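Local atomic coordinates of gram-negative insecticidal protein (PDB entry 6FBM), a protein that acts as an insecticidal toxin of the MACPF and beta-tripod families and, like its MACPF relatives, probably inserts into target membranes to form pores. Residues S194-L198 and S199-E203; E80-E83 and Y84-K87. All coordinates share one frame; numbering follows the deposited sequence.

Both contacts belong to the MACPF part of the chain, and each lies at the first turns of a helix. Contact 2 comes first in sequence, in helix 81-88, just after strand 64-78; contact 1 follows at the start of helix 198-209, in the connection after strand 179-187. Their centres are about 18 Å apart and their nearest atoms about 9 Å apart, so they do not touch. What they share is the antiparallel sheet: side chains of both reach strands 64-78 and 120-134. In MACPF proteins helices beside the central sheet are the parts that typically unfold into membrane-spanning hairpins, but whether these two helices do so here is not established.

Contact 1. Residues S194-L198 and S199-E203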
ATOM      1  N   SER A 194     -27.291  35.471  29.115  1.00 67.88           N
ATOM      2  CA  SER A 194     -25.913  35.942  29.122  1.00 73.50           C
ATOM      3  C   SER A 194     -25.470  36.416  30.534  1.00 75.16           C
ATOM      4  O   SER A 194     -25.401  37.618  30.837  1.00 74.63           O
ATOM      5  CB  SER A 194     -25.740  37.045  28.068  1.00 73.17           C
ATOM      6  OG  SER A 194     -24.395  37.183  27.647  1.00 66.16           O
ATOM      7  N   SER A 195     -25.158  35.416  31.371  1.00 72.50           N
ATOM      8  CA  SER A 195     -24.596  35.591  32.719  1.00 69.11           C
ATOM      9  C   SER A 195     -23.075  35.320  32.737  1.00 64.70           C
ATOM     10  O   SER A 195     -22.291  36.184  33.126  1.00 64.02           O
ATOM     11  CB  SER A 195     -25.305  34.643  33.693  1.00 69.58           C
ATOM     12  OG  SER A 195     -25.281  33.301  33.207  1.00 67.61           O
ATOM     13  N   GLN A 196     -22.693  34.100  32.323  1.00 56.98           N
ATOM     14  CA  GLN A 196     -21.293  33.680  32.083  1.00 47.77           C
ATOM     15  C   GLN A 196     -20.753  34.340  30.803  1.00 40.45           C
ATOM     16  O   GLN A 196     -21.502  34.550  29.859  1.00 35.81           O
ATOM     17  CB  GLN A 196     -21.258  32.151  31.955  1.00 49.32           C
ATOM     18  CG  GLN A 196     -19.909  31.462  31.750  1.00 51.64           C
ATOM     19  CD  GLN A 196     -20.079  29.944  31.517  1.00 56.37           C
ATOM     20  OE1 GLN A 196     -19.565  29.390  30.542  1.00 60.58           O
ATOM     21  NE2 GLN A 196     -20.822  29.276  32.407  1.00 57.40           N
ATOM     22  N   SER A 197     -19.456  34.656  30.768  1.00 35.53           N
ATOM     23  CA  SER A 197     -18.866  35.382  29.616  1.00 31.45           C
ATOM     24  C   SER A 197     -18.946  34.524  28.339  1.00 29.77           C
ATOM     25  O   SER A 197     -18.892  33.302  28.405  1.00 29.89           O
ATOM     26  CB  SER A 197     -17.427  35.867  29.901  1.00 29.44           C
ATOM     27  OG  SER A 197     -16.423  34.915  29.556  1.00 28.47           O
ATOM     28  N   LEU A 198     -19.139  35.173  27.194  1.00 28.62           N
ATOM     29  CA  LEU A 198     -19.271  34.510  25.888  1.00 25.91           C
ATOM     30  C   LEU A 198     -17.990  33.750  25.550  1.00 26.10           C
ATOM     31  O   LEU A 198     -18.046  32.611  25.063  1.00 28.97           O
ATOM     32  CB  LEU A 198     -19.635  35.530  24.787  1.00 24.59           C
ATOM     33  CG  LEU A 198     -19.825  35.134  23.298  1.00 24.98           C
ATOM     34  CD1 LEU A 198     -18.497  34.828  22.587  1.00 23.72           C
ATOM     35  CD2 LEU A 198     -20.810  33.966  23.172  1.00 24.50           C
ATOM     36  N   SER A 199     -16.845  34.351  25.846  1.00 24.89           N
ATOM     37  CA  SER A 199     -15.571  33.754  25.492  1.00 24.54           C
ATOM     38  C   SER A 199     -15.336  32.416  26.224  1.00 24.22           C
ATOM     39  O   SER A 199     -14.832  31.456  25.621  1.00 24.93           O
ATOM     40  CB  SER A 199     -14.427  34.762  25.705  1.00 24.77           C
ATOM     41  OG  SER A 199     -14.180  34.971  27.089  1.00 25.11           O
ATOM     42  N   THR A 200     -15.731  32.355  27.501  1.00 23.99           N
ATOM     43  CA  THR A 200     -15.663  31.128  28.295  1.00 22.72           C
ATOM     44  C   THR A 200     -16.629  30.069  27.751  1.00 22.28           C
ATOM     45  O   THR A 200     -16.265  28.915  27.605  1.00 23.44           O
ATOM     46  CB  THR A 200     -15.923  31.428  29.800  1.00 23.74           C
ATOM     47  OG1 THR A 200     -14.813  32.150  30.341  1.00 22.16           O
ATOM     48  CG2 THR A 200     -16.107  30.132  30.623  1.00 23.89           C
ATOM     49  N   THR A 201     -17.858  30.465  27.435  1.00 21.88           N
ATOM     50  CA  THR A 201     -18.834  29.546  26.816  1.00 21.62           C
ATOM     51  C   THR A 201     -18.318  28.989  25.486  1.00 21.22           C
ATOM     52  O   THR A 201     -18.505  27.808  25.188  1.00 19.99           O
ATOM     53  CB  THR A 201     -20.182  30.246  26.608  1.00 21.06           C
ATOM     54  OG1 THR A 201     -20.555  30.892  27.830  1.00 21.55           O
ATOM     55  CG2 THR A 201     -21.264  29.249  26.229  1.00 20.56           C
ATOM     56  N   ALA A 202     -17.664  29.837  24.709  1.00 20.69           N
ATOM     57  CA  ALA A 202     -17.099  29.421  23.438  1.00 21.14           C
ATOM     58  C   ALA A 202     -15.991  28.422  23.647  1.00 20.99           C
ATOM     59  O   ALA A 202     -15.951  27.392  22.984  1.00 19.33           O
ATOM     60  CB  ALA A 202     -16.589  30.634  22.669  1.00 20.78           C
ATOM     61  N   GLU A 203     -15.104  28.740  24.589  1.00 23.59           N
ATOM     62  CA  GLU A 203     -14.029  27.841  25.030  1.00 25.64           C
ATOM     63  C   GLU A 203     -14.575  26.473  25.431  1.00 25.23           C
ATOM     64  O   GLU A 203     -14.111  25.453  24.947  1.00 26.16           O
ATOM     65  CB  GLU A 203     -13.245  28.484  26.198  1.00 28.23           C
ATOM     66  CG  GLU A 203     -12.280  27.588  26.981  1.00 29.77           C
ATOM     67  CD  GLU A 203     -11.554  28.294  28.113  1.00 31.84           C
ATOM     68  OE1 GLU A 203     -11.981  29.388  28.522  1.00 31.65           O
ATOM     69  OE2 GLU A 203     -10.532  27.752  28.598  1.00 36.56           O
TER
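The carbonyl oxygen of Ser197 receives the backbone N of Thr201 at 3.2 Å, the first backbone bond of helix 198-209. The hydroxyl of Thr201 lies beside it, with OG1 3.0 Å from Ser197 O and 3.3 Å from Gln196 OE1, so that its one proton faces two acceptors. Thr201 OG1 is placed there by a first torsion of -49°, which turns it back along the helix beside its own N. Gln196 reaches it with an extended chain, CG anti to the backbone N (chi1 -178°), and its amide oxygen OE1 also lies 3.5 Å from Thr200 CG2. The side chains of Gln196 and Thr200 cross there at about a right angle, whereas Gln196 meets Thr201 obliquely.

On another side of the turn, Ser197 OG lies 3.3 Å from Thr200 OG1 and equally far from Ser199 OG. Both are weak hydrogen bonds between hydroxyls, and the direction of neither is fixed. One residue on, Ala202 N binds Leu198 O at 2.8 Å.

Further out, the Leu198 side chain rests on Val77, Thr120 and Ser122 of the sheet and on Phe228 of helix 220-230, which Thr201 also touches, while Gln75 donates to Ser199 O. Ser197 occupies the N-cap position, and the whole is a helix N-terminus rich in hydroxyls, laid between the MACPF sheet and a neighbouring helix.

Contact 2. Residues E80-E83 and Y84-K87; sequences EIEE and YREK
Glu82 and Arg85 form a salt bridge one turn apart, OE2 to NH1 at 2.9 Å. The glutamate uses its syn lone pair, but NH1 is met at an angle: the N-H...O angle is 135° and the carboxylate and guanidinium planes are 80° apart. Bends at chi2 of Glu82 and chi3 of Arg85 (79°) bring the two ends together, with the chains side by side. Each has further partners: Lys99 completes a second salt bridge to Glu82 OE2, Ile311 N binds OE1, and the guanidinium donates to Ser307 O, Gln309 O and Ser102 OG.

At the N-cap, Glu80 OE2 accepts from Glu82 N at 3.1 Å, the amide approaching from above the carboxylate plane. Backbone bonds wind the helix onward, among them Tyr84 N to Glu80 O at 3.0 Å and Lys87 N to Glu83 O at 2.8 Å. Glu83 and Lys87 also run alongside each other: Glu83 OE1 meets the aliphatic Lys87 CE at 3.2 Å, while Lys87 NZ at 4.3 Å from OE1 is too far for a salt bridge, though the opposite charges probably still attract.

The packing is against strand 120-134, helix 102-108 with the following Phe109, and the loop at Ile311. Tyr84 stands edge-to-face with Phe109 and touches Tyr121 and Leu105, while Ile81 packs on Tyr121 and Ile311. Acidic groups at the helix start probably suit its dipole; Glu82 probably offsets part of the positive charge of both Arg85 and Lys99, and the buried arginine ties the helix to the loop around 307-311.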
ATOM      1  N   GLU A  80     -17.830  44.057  18.389  1.00 31.49           N
ATOM      2  CA  GLU A  80     -17.631  45.047  17.356  1.00 31.21           C
ATOM      3  C   GLU A  80     -16.653  44.443  16.333  1.00 28.54           C
ATOM      4  O   GLU A  80     -15.515  44.142  16.669  1.00 28.89           O
ATOM      5  CB  GLU A  80     -17.134  46.340  18.039  1.00 33.16           C
ATOM      6  CG  GLU A  80     -16.470  47.399  17.155  1.00 37.96           C
ATOM      7  CD  GLU A  80     -17.240  47.677  15.873  1.00 39.70           C
ATOM      8  OE1 GLU A  80     -18.491  47.712  15.945  1.00 43.87           O
ATOM      9  OE2 GLU A  80     -16.603  47.855  14.807  1.00 36.99           O
ATOM     10  N   ILE A  81     -17.117  44.251  15.095  1.00 27.00           N
ATOM     11  CA  ILE A  81     -16.345  43.559  14.050  1.00 26.29           C
ATOM     12  C   ILE A  81     -14.953  44.172  13.817  1.00 27.91           C
ATOM     13  O   ILE A  81     -13.975  43.435  13.644  1.00 29.80           O
ATOM     14  CB  ILE A  81     -17.119  43.444  12.718  1.00 25.92           C
ATOM     15  CG1 ILE A  81     -16.447  42.463  11.740  1.00 27.59           C
ATOM     16  CG2 ILE A  81     -17.253  44.791  12.021  1.00 25.64           C
ATOM     17  CD1 ILE A  81     -16.644  41.008  12.100  1.00 26.48           C
ATOM     18  N   GLU A  82     -14.851  45.503  13.833  1.00 26.66           N
ATOM     19  CA  GLU A  82     -13.570  46.169  13.596  1.00 26.36           C
ATOM     20  C   GLU A  82     -12.581  45.931  14.731  1.00 28.86           C
ATOM     21  O   GLU A  82     -11.370  45.913  14.511  1.00 27.58           O
ATOM     22  CB  GLU A  82     -13.745  47.683  13.399  1.00 25.63           C
ATOM     23  CG  GLU A  82     -14.648  48.100  12.243  1.00 25.69           C
ATOM     24  CD  GLU A  82     -14.342  47.406  10.926  1.00 26.52           C
ATOM     25  OE1 GLU A  82     -15.305  46.957  10.252  1.00 25.31           O
ATOM     26  OE2 GLU A  82     -13.133  47.320  10.562  1.00 27.45           O
ATOM     27  N   GLU A  83     -13.087  45.765  15.946  1.00 30.66           N
ATOM     28  CA  GLU A  83     -12.224  45.479  17.079  1.00 30.93           C
ATOM     29  C   GLU A  83     -11.771  44.012  16.990  1.00 27.90           C
ATOM     30  O   GLU A  83     -10.618  43.697  17.283  1.00 27.47           O
ATOM     31  CB  GLU A  83     -12.937  45.784  18.401  1.00 32.47           C
ATOM     32  CG  GLU A  83     -12.074  45.596  19.646  1.00 35.65           C
ATOM     33  CD  GLU A  83     -12.876  45.765  20.921  1.00 41.12           C
ATOM     34  OE1 GLU A  83     -13.182  44.731  21.583  1.00 44.39           O
ATOM     35  OE2 GLU A  83     -13.259  46.930  21.226  1.00 47.14           O
ATOM     36  N   TYR A  84     -12.676  43.125  16.586  1.00 25.11           N
ATOM     37  CA  TYR A  84     -12.312  41.734  16.323  1.00 23.67           C
ATOM     38  C   TYR A  84     -11.151  41.633  15.335  1.00 23.77           C
ATOM     39  O   TYR A  84     -10.177  40.930  15.583  1.00 24.65           O
ATOM     40  CB  TYR A  84     -13.513  40.943  15.783  1.00 21.64           C
ATOM     41  CG  TYR A  84     -13.156  39.583  15.284  1.00 20.39           C
ATOM     42  CD1 TYR A  84     -13.107  38.490  16.142  1.00 19.65           C
ATOM     43  CD2 TYR A  84     -12.835  39.379  13.943  1.00 19.96           C
ATOM     44  CE1 TYR A  84     -12.749  37.227  15.667  1.00 19.11           C
ATOM     45  CE2 TYR A  84     -12.497  38.130  13.464  1.00 18.92           C
ATOM     46  CZ  TYR A  84     -12.461  37.058  14.318  1.00 18.20           C
ATOM     47  OH  TYR A  84     -12.129  35.830  13.817  1.00 17.97           O
ATOM     48  N   ARG A  85     -11.284  42.345  14.223  1.00 24.21           N
ATOM     49  CA  ARG A  85     -10.244  42.416  13.209  1.00 23.89           C
ATOM     50  C   ARG A  85      -8.914  42.890  13.762  1.00 26.33           C
ATOM     51  O   ARG A  85      -7.883  42.328  13.414  1.00 30.35           O
ATOM     52  CB  ARG A  85     -10.643  43.350  12.074  1.00 22.09           C
ATOM     53  CG  ARG A  85     -11.823  42.849  11.281  1.00 21.98           C
ATOM     54  CD  ARG A  85     -12.258  43.907  10.306  1.00 21.65           C
ATOM     55  NE  ARG A  85     -11.392  43.927   9.148  1.00 21.73           N
ATOM     56  CZ  ARG A  85     -11.409  44.851   8.188  1.00 22.75           C
ATOM     57  NH1 ARG A  85     -12.255  45.883   8.239  1.00 24.17           N
ATOM     58  NH2 ARG A  85     -10.567  44.733   7.162  1.00 23.52           N
ATOM     59  N   GLU A  86      -8.932  43.927  14.601  1.00 27.08           N
ATOM     60  CA  GLU A  86      -7.704  44.431  15.243  1.00 27.41           C
ATOM     61  C   GLU A  86      -7.102  43.393  16.147  1.00 26.16           C
ATOM     62  O   GLU A  86      -5.884  43.179  16.113  1.00 23.29           O
ATOM     63  CB  GLU A  86      -7.941  45.715  16.041  1.00 29.62           C
ATOM     64  CG  GLU A  86      -7.766  46.981  15.190  1.00 32.45           C
ATOM     65  CD  GLU A  86      -8.491  48.206  15.746  1.00 33.41           C
ATOM     66  OE1 GLU A  86      -9.263  48.045  16.713  1.00 34.02           O
ATOM     67  OE2 GLU A  86      -8.295  49.324  15.207  1.00 33.83           O
ATOM     68  N   LYS A  87      -7.948  42.766  16.964  1.00 27.36           N
ATOM     69  CA  LYS A  87      -7.481  41.780  17.932  1.00 28.22           C
ATOM     70  C   LYS A  87      -6.798  40.620  17.215  1.00 27.25           C
ATOM     71  O   LYS A  87      -5.744  40.178  17.622  1.00 25.20           O
ATOM     72  CB  LYS A  87      -8.630  41.279  18.804  1.00 30.24           C
ATOM     73  CG  LYS A  87      -9.074  42.207  19.916  1.00 31.12           C
ATOM     74  CD  LYS A  87     -10.464  41.816  20.428  1.00 32.08           C
ATOM     75  CE  LYS A  87     -10.850  42.537  21.703  1.00 33.06           C
ATOM     76  NZ  LYS A  87     -10.147  41.970  22.875  1.00 34.48           N
TER